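Local coordinates for StiE protein (Stigmatella aurantiaca, PDB 6ECX), which is a modular polyketide synthase protein, represented here by its O-methyltransferase domain, which binds S-adenosylmethionine and probably methylates an oxygen of the polyketide intermediate, at residues A[103-108]-A[135-141]; A[115-119]-A[151-157]. One frame throughout, in Å; residues are numbered along the deposited sequence. Where two conformers were deposited one is given.

Contact 1 (A[103-108]-A[135-141]); sequences LIILGE and RGLQNRI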
# COMPACT_ATOMS: atom_id res chain seq x y z
N LEU A 103 -6.49 6.66 -7.38
CA LEU A 103 -7.62 6.59 -8.31
C LEU A 103 -7.64 7.77 -9.26
O LEU A 103 -7.92 7.61 -10.46
CB LEU A 103 -8.94 6.54 -7.55
CG LEU A 103 -9.22 5.28 -6.73
CD1 LEU A 103 -10.49 5.44 -5.93
CD2 LEU A 103 -9.30 4.08 -7.65
N ILE A 104 -7.37 8.96 -8.75
CA ILE A 104 -7.42 10.16 -9.59
C ILE A 104 -6.31 10.12 -10.65
O ILE A 104 -6.54 10.45 -11.82
CB ILE A 104 -7.32 11.41 -8.70
CG1 ILE A 104 -8.65 11.62 -7.94
CG2 ILE A 104 -6.91 12.62 -9.54
CD1 ILE A 104 -8.57 12.68 -6.86
N ILE A 105 -5.09 9.76 -10.24
CA ILE A 105 -3.99 9.68 -11.19
C ILE A 105 -4.29 8.66 -12.28
O ILE A 105 -4.08 8.91 -13.47
CB ILE A 105 -2.68 9.36 -10.45
CG1 ILE A 105 -2.23 10.57 -9.63
CG2 ILE A 105 -1.59 8.91 -11.42
CD1 ILE A 105 -1.11 10.26 -8.66
N LEU A 106 -4.80 7.49 -11.89
CA LEU A 106 -5.17 6.48 -12.88
C LEU A 106 -6.26 7.01 -13.80
O LEU A 106 -6.17 6.87 -15.03
CB LEU A 106 -5.63 5.20 -12.17
CG LEU A 106 -4.50 4.43 -11.46
CD1 LEU A 106 -5.07 3.27 -10.66
CD2 LEU A 106 -3.50 3.88 -12.49
N GLY A 107 -7.28 7.66 -13.24
CA GLY A 107 -8.38 8.15 -14.06
C GLY A 107 -7.97 9.27 -15.00
O GLY A 107 -8.46 9.36 -16.13
N GLU A 108 -7.09 10.16 -14.53
CA GLU A 108 -6.62 11.27 -15.35
C GLU A 108 -5.78 10.78 -16.52
O GLU A 108 -5.89 11.29 -17.64
CB GLU A 108 -5.79 12.24 -14.50
CG GLU A 108 -6.59 13.31 -13.79
CD GLU A 108 -5.72 14.22 -12.95
OE1 GLU A 108 -4.72 13.72 -12.39
OE2 GLU A 108 -6.04 15.42 -12.84
N ARG A 135 -11.54 17.60 -10.49
CA ARG A 135 -10.83 17.16 -11.68
C ARG A 135 -11.76 16.66 -12.78
O ARG A 135 -11.28 16.18 -13.81
CB ARG A 135 -9.81 16.09 -11.29
CG ARG A 135 -8.60 16.69 -10.55
CD ARG A 135 -8.15 15.82 -9.40
NE ARG A 135 -7.04 16.40 -8.65
CZ ARG A 135 -7.19 17.13 -7.55
NH1 ARG A 135 -6.12 17.62 -6.93
NH2 ARG A 135 -8.40 17.38 -7.06
N GLY A 136 -13.08 16.78 -12.60
CA GLY A 136 -14.02 16.35 -13.62
C GLY A 136 -14.10 14.85 -13.84
O GLY A 136 -14.45 14.41 -14.94
N LEU A 137 -13.81 14.06 -12.82
CA LEU A 137 -13.79 12.61 -12.92
C LEU A 137 -15.00 11.95 -12.26
O LEU A 137 -15.02 10.73 -12.11
CB LEU A 137 -12.51 12.07 -12.29
CG LEU A 137 -11.21 12.47 -13.01
CD1 LEU A 137 -10.01 12.34 -12.07
CD2 LEU A 137 -11.04 11.58 -14.22
N GLN A 138 -16.03 12.72 -11.88
CA GLN A 138 -17.14 12.13 -11.16
C GLN A 138 -17.97 11.18 -12.01
O GLN A 138 -18.81 10.46 -11.47
CB GLN A 138 -18.05 13.23 -10.58
CG GLN A 138 -18.88 14.02 -11.60
CD GLN A 138 -18.09 15.14 -12.26
OE1 GLN A 138 -16.85 15.12 -12.26
NE2 GLN A 138 -18.80 16.13 -12.80
N ASN A 139 -17.75 11.13 -13.31
CA ASN A 139 -18.47 10.15 -14.11
C ASN A 139 -17.75 8.82 -14.16
O ASN A 139 -18.38 7.81 -14.52
CB ASN A 139 -18.70 10.68 -15.52
CG ASN A 139 -19.40 11.99 -15.49
OD1 ASN A 139 -18.91 13.00 -16.00
ND2 ASN A 139 -20.57 12.01 -14.86
N ARG A 140 -16.46 8.78 -13.81
CA ARG A 140 -15.71 7.54 -13.84
C ARG A 140 -15.23 7.05 -12.48
O ARG A 140 -14.83 5.88 -12.39
CB ARG A 140 -14.51 7.67 -14.78
CG ARG A 140 -14.91 8.20 -16.17
CD ARG A 140 -13.83 7.91 -17.20
NE ARG A 140 -12.84 8.97 -17.26
CZ ARG A 140 -11.57 8.86 -16.88
NH1 ARG A 140 -10.77 9.91 -16.99
NH2 ARG A 140 -11.10 7.70 -16.40
N ILE A 141 -15.25 7.87 -11.43
CA ILE A 141 -14.76 7.47 -10.11
C ILE A 141 -15.89 7.61 -9.10
O ILE A 141 -16.45 8.70 -8.93
CB ILE A 141 -13.54 8.30 -9.68
CG1 ILE A 141 -12.41 8.17 -10.70
CG2 ILE A 141 -13.03 7.86 -8.28
CD1 ILE A 141 -11.16 8.90 -10.28
O HOH W 1 -8.76 15.56 -14.72
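The hollow in this contact lies at Gly107, on the side of helix 101-109 that faces the loop. A CB on Gly107 would point toward the loop and, in the ideal position, lie 3.3 Å from Ile141 CD1 and 3.5 Å from Leu137 CD2. Glycine therefore lets both branched residues press close to the helix backbone. Ile141 pushes its CD1 to 3.5 Å from Leu103 O and 4.0 Å from Ile104 CA, while Leu137 fits its CD1 between two bumps, 4.0 Å from Ile104 CG2 and 3.9 Å from Glu108 CG. In the Rossmann-like methyltransferase fold, this loop closes a beta-alpha-beta crossover: it leads from helix 122-134 into edge strand 141-145 and packs against the helix that follows strand 91-94. The turn out of helix 122-134 is a Schellman motif with Gly136 at C-prime, where glycine readily accepts the positive phi; Leu137 N bonds Val132 O, and the Leu137 side chain points toward helix 101-109. Arg140 is long enough to reach the carbonyl of Gly107 itself: NH1 donates to Gly107 O at 2.5 Å, NH2 adds a weak bond to the same Gly107 O at 3.1 Å, and NH2 also bonds Leu113 O. Toward solvent, the aliphatic part of Arg135 lies along the helix, with CD 3.4 Å from Ile104 CG2, and its NH2 turns back to Arg131 O. A water donates to Arg135 O at 2.8 Å and, weakly, to Glu108 OE2 at 3.3 Å.

Contact 2 (A[115-119]-A[151-157]); sequences LDGYT and DDFPGMY. With SAM (S-adenosylmethionine), chain B; GOL (glycerol), chain E.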
# COMPACT_ATOMS: atom_id res chain seq x y z
N LEU A 115 -13.37 3.52 -11.99
CA LEU A 115 -12.68 3.19 -10.75
C LEU A 115 -13.58 3.47 -9.55
O LEU A 115 -14.25 4.50 -9.51
CB LEU A 115 -11.36 3.98 -10.61
CG LEU A 115 -10.45 4.05 -11.85
CD1 LEU A 115 -10.77 5.26 -12.74
CD2 LEU A 115 -9.02 4.10 -11.41
N ASP A 116 -13.61 2.54 -8.60
CA ASP A 116 -14.34 2.72 -7.35
C ASP A 116 -13.38 2.68 -6.18
O ASP A 116 -12.39 1.94 -6.20
CB ASP A 116 -15.41 1.63 -7.18
CG ASP A 116 -16.49 1.70 -8.26
OD1 ASP A 116 -16.85 2.84 -8.61
OD2 ASP A 116 -16.94 0.65 -8.78
N GLY A 117 -13.66 3.46 -5.15
CA GLY A 117 -12.85 3.44 -3.94
C GLY A 117 -13.71 3.24 -2.71
O GLY A 117 -14.83 3.77 -2.63
N TYR A 118 -13.20 2.46 -1.76
CA TYR A 118 -13.79 2.33 -0.42
C TYR A 118 -12.82 2.90 0.60
O TYR A 118 -11.61 2.64 0.54
CB TYR A 118 -14.06 0.87 -0.03
CG TYR A 118 -15.35 0.22 -0.51
CD1 TYR A 118 -16.17 0.84 -1.44
CD2 TYR A 118 -15.72 -1.04 -0.03
CE1 TYR A 118 -17.33 0.23 -1.86
CE2 TYR A 118 -16.89 -1.65 -0.46
CZ TYR A 118 -17.69 -1.00 -1.37
OH TYR A 118 -18.86 -1.57 -1.81
N THR A 119 -13.35 3.66 1.56
CA THR A 119 -12.61 4.01 2.76
C THR A 119 -13.58 4.02 3.93
O THR A 119 -14.76 4.33 3.76
CB THR A 119 -11.92 5.38 2.63
OG1 THR A 119 -11.27 5.72 3.87
CG2 THR A 119 -12.94 6.46 2.29
N ASP A 151 -18.54 -4.98 3.48
CA ASP A 151 -19.39 -4.49 2.40
C ASP A 151 -18.86 -5.01 1.07
O ASP A 151 -17.70 -4.75 0.72
CB ASP A 151 -19.42 -2.97 2.36
CG ASP A 151 -20.10 -2.37 3.57
OD1 ASP A 151 -21.23 -2.79 3.90
OD2 ASP A 151 -19.48 -1.48 4.21
N ASP A 152 -19.70 -5.72 0.32
CA ASP A 152 -19.31 -6.18 -1.00
C ASP A 152 -18.85 -5.01 -1.86
O ASP A 152 -19.45 -3.92 -1.84
CB ASP A 152 -20.46 -6.90 -1.69
CG ASP A 152 -20.55 -8.36 -1.28
OD1 ASP A 152 -19.76 -8.77 -0.40
OD2 ASP A 152 -21.40 -9.08 -1.83
N PHE A 153 -17.77 -5.22 -2.60
CA PHE A 153 -17.38 -4.26 -3.62
C PHE A 153 -18.51 -4.11 -4.63
O PHE A 153 -19.29 -5.05 -4.85
CB PHE A 153 -16.08 -4.70 -4.29
CG PHE A 153 -14.92 -4.81 -3.33
CD1 PHE A 153 -14.67 -3.81 -2.40
CD2 PHE A 153 -14.08 -5.93 -3.35
CE1 PHE A 153 -13.60 -3.91 -1.51
CE2 PHE A 153 -13.02 -6.04 -2.47
CZ PHE A 153 -12.77 -5.02 -1.55
N PRO A 154 -18.67 -2.93 -5.24
CA PRO A 154 -19.88 -2.64 -6.02
C PRO A 154 -19.72 -2.88 -7.52
O PRO A 154 -20.05 -2.02 -8.34
CB PRO A 154 -20.12 -1.16 -5.72
CG PRO A 154 -18.74 -0.60 -5.56
CD PRO A 154 -17.88 -1.71 -4.98
N GLY A 155 -19.20 -4.04 -7.88
CA GLY A 155 -19.00 -4.35 -9.28
C GLY A 155 -18.03 -5.50 -9.45
O GLY A 155 -17.64 -6.17 -8.49
N MET A 156 -17.63 -5.70 -10.71
CA MET A 156 -16.71 -6.76 -11.10
C MET A 156 -15.50 -6.09 -11.74
O MET A 156 -15.65 -5.35 -12.72
CB MET A 156 -17.41 -7.74 -12.06
CG MET A 156 -16.57 -8.94 -12.45
SD MET A 156 -16.12 -9.97 -11.03
CE MET A 156 -17.72 -10.58 -10.52
N TYR A 157 -14.31 -6.36 -11.20
CA TYR A 157 -13.13 -5.56 -11.50
C TYR A 157 -12.07 -6.37 -12.23
O TYR A 157 -12.03 -7.60 -12.17
CB TYR A 157 -12.56 -4.97 -10.19
CG TYR A 157 -13.59 -4.10 -9.53
CD1 TYR A 157 -13.79 -2.78 -9.95
CD2 TYR A 157 -14.44 -4.61 -8.56
CE1 TYR A 157 -14.80 -1.98 -9.40
CE2 TYR A 157 -15.44 -3.82 -7.98
CZ TYR A 157 -15.60 -2.50 -8.40
OH TYR A 157 -16.58 -1.73 -7.83
N SAM B . -4.02 3.52 -0.23
CA SAM B . -3.96 4.92 0.18
C SAM B . -2.61 5.53 -0.16
O SAM B . -1.68 4.78 -0.47
OXT SAM B . -2.40 6.74 -0.14
CB SAM B . -4.25 5.05 1.66
CG SAM B . -3.42 4.13 2.55
SD SAM B . -3.70 4.52 4.30
CE SAM B . -2.09 4.09 5.01
C5' SAM B . -4.85 3.22 4.82
C4' SAM B . -6.25 3.40 4.22
O4' SAM B . -7.05 2.24 4.39
C3' SAM B . -7.07 4.54 4.81
O3' SAM B . -7.63 5.22 3.71
C2' SAM B . -8.18 3.86 5.60
O2' SAM B . -9.39 4.59 5.64
C1' SAM B . -8.36 2.59 4.77
N9 SAM B . -9.00 1.45 5.47
C8 SAM B . -8.57 0.86 6.63
N7 SAM B . -9.40 -0.17 6.92
C5 SAM B . -10.36 -0.25 5.97
C6 SAM B . -11.44 -1.10 5.78
N6 SAM B . -11.70 -2.08 6.64
N1 SAM B . -12.26 -0.93 4.68
C2 SAM B . -12.01 0.07 3.77
N3 SAM B . -10.93 0.91 3.96
C4 SAM B . -10.12 0.76 5.04
C1 GOL E . -17.56 -2.75 -12.45
O1 GOL E . -18.66 -3.52 -12.83
C2 GOL E . -17.93 -1.25 -12.63
O2 GOL E . -19.08 -0.92 -11.94
C3 GOL E . -16.67 -0.47 -12.12
O3 GOL E . -17.11 0.70 -11.49
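A very short hydrogen bond, 2.4 Å from Tyr118 OH to Asp152 O, dominates this contact. It ties strand 114-119 of the Rossmann-like methyltransferase sheet to the loop that enters strand 157-163, spanning strand 91-94, which lies between the two strands. Tyrosine suits the place because its ring is long enough to cross that gap and polar at its tip, where Arg146 NE also bonds the hydroxyl. The ring also meets apolar neighbours: Tyr118 CE2 is 3.7 Å from Phe153 CD1, the two rings lying obliquely, and Tyr118 CZ is 3.7 Å from Pro154 CD. Pro154 centres an inverse gamma turn, closed by a weak bond from Gly155 N to Phe153 O. Gly155 takes backbone angles at which a CB would jam against the preceding carbonyl. Tyr118 and Thr119 belong to the S-adenosylmethionine pocket, with Thr119 OG1 2.8 Å from the cofactor's O2'. Asp116, buried, needs partners for its charge: OD1 forms a salt bridge with Arg142, a glycerol, probably from crystallisation, donates to OD2, and Tyr157 OH donates to Asp116 OD2 at 2.6 Å.

The two contacts use opposite faces of strand 114-119. Leu115 points to helix 101-109 of contact 1, with Leu106 CB 3.6 Å from Leu115 CD2, and the bare CA of Gly117 lets Leu103 CD1 approach to 3.7 Å; Asp116 and Tyr118 face the loop of contact 2. The segments interleave along the chain, and a probable hydrogen bond between Arg140 O and Leu115 N (2.8 Å) joins them directly. Contact 1 is mostly buried aliphatic packing of helix against loop, with an arginine-to-carbonyl bond beside it. Contact 2, only partly buried, relies on tyrosine hydroxyls and a charged aspartate, and reaches the cofactor pocket, whereas contact 1 stays about 9 Å from S-adenosylmethionine at the side chain of Leu103.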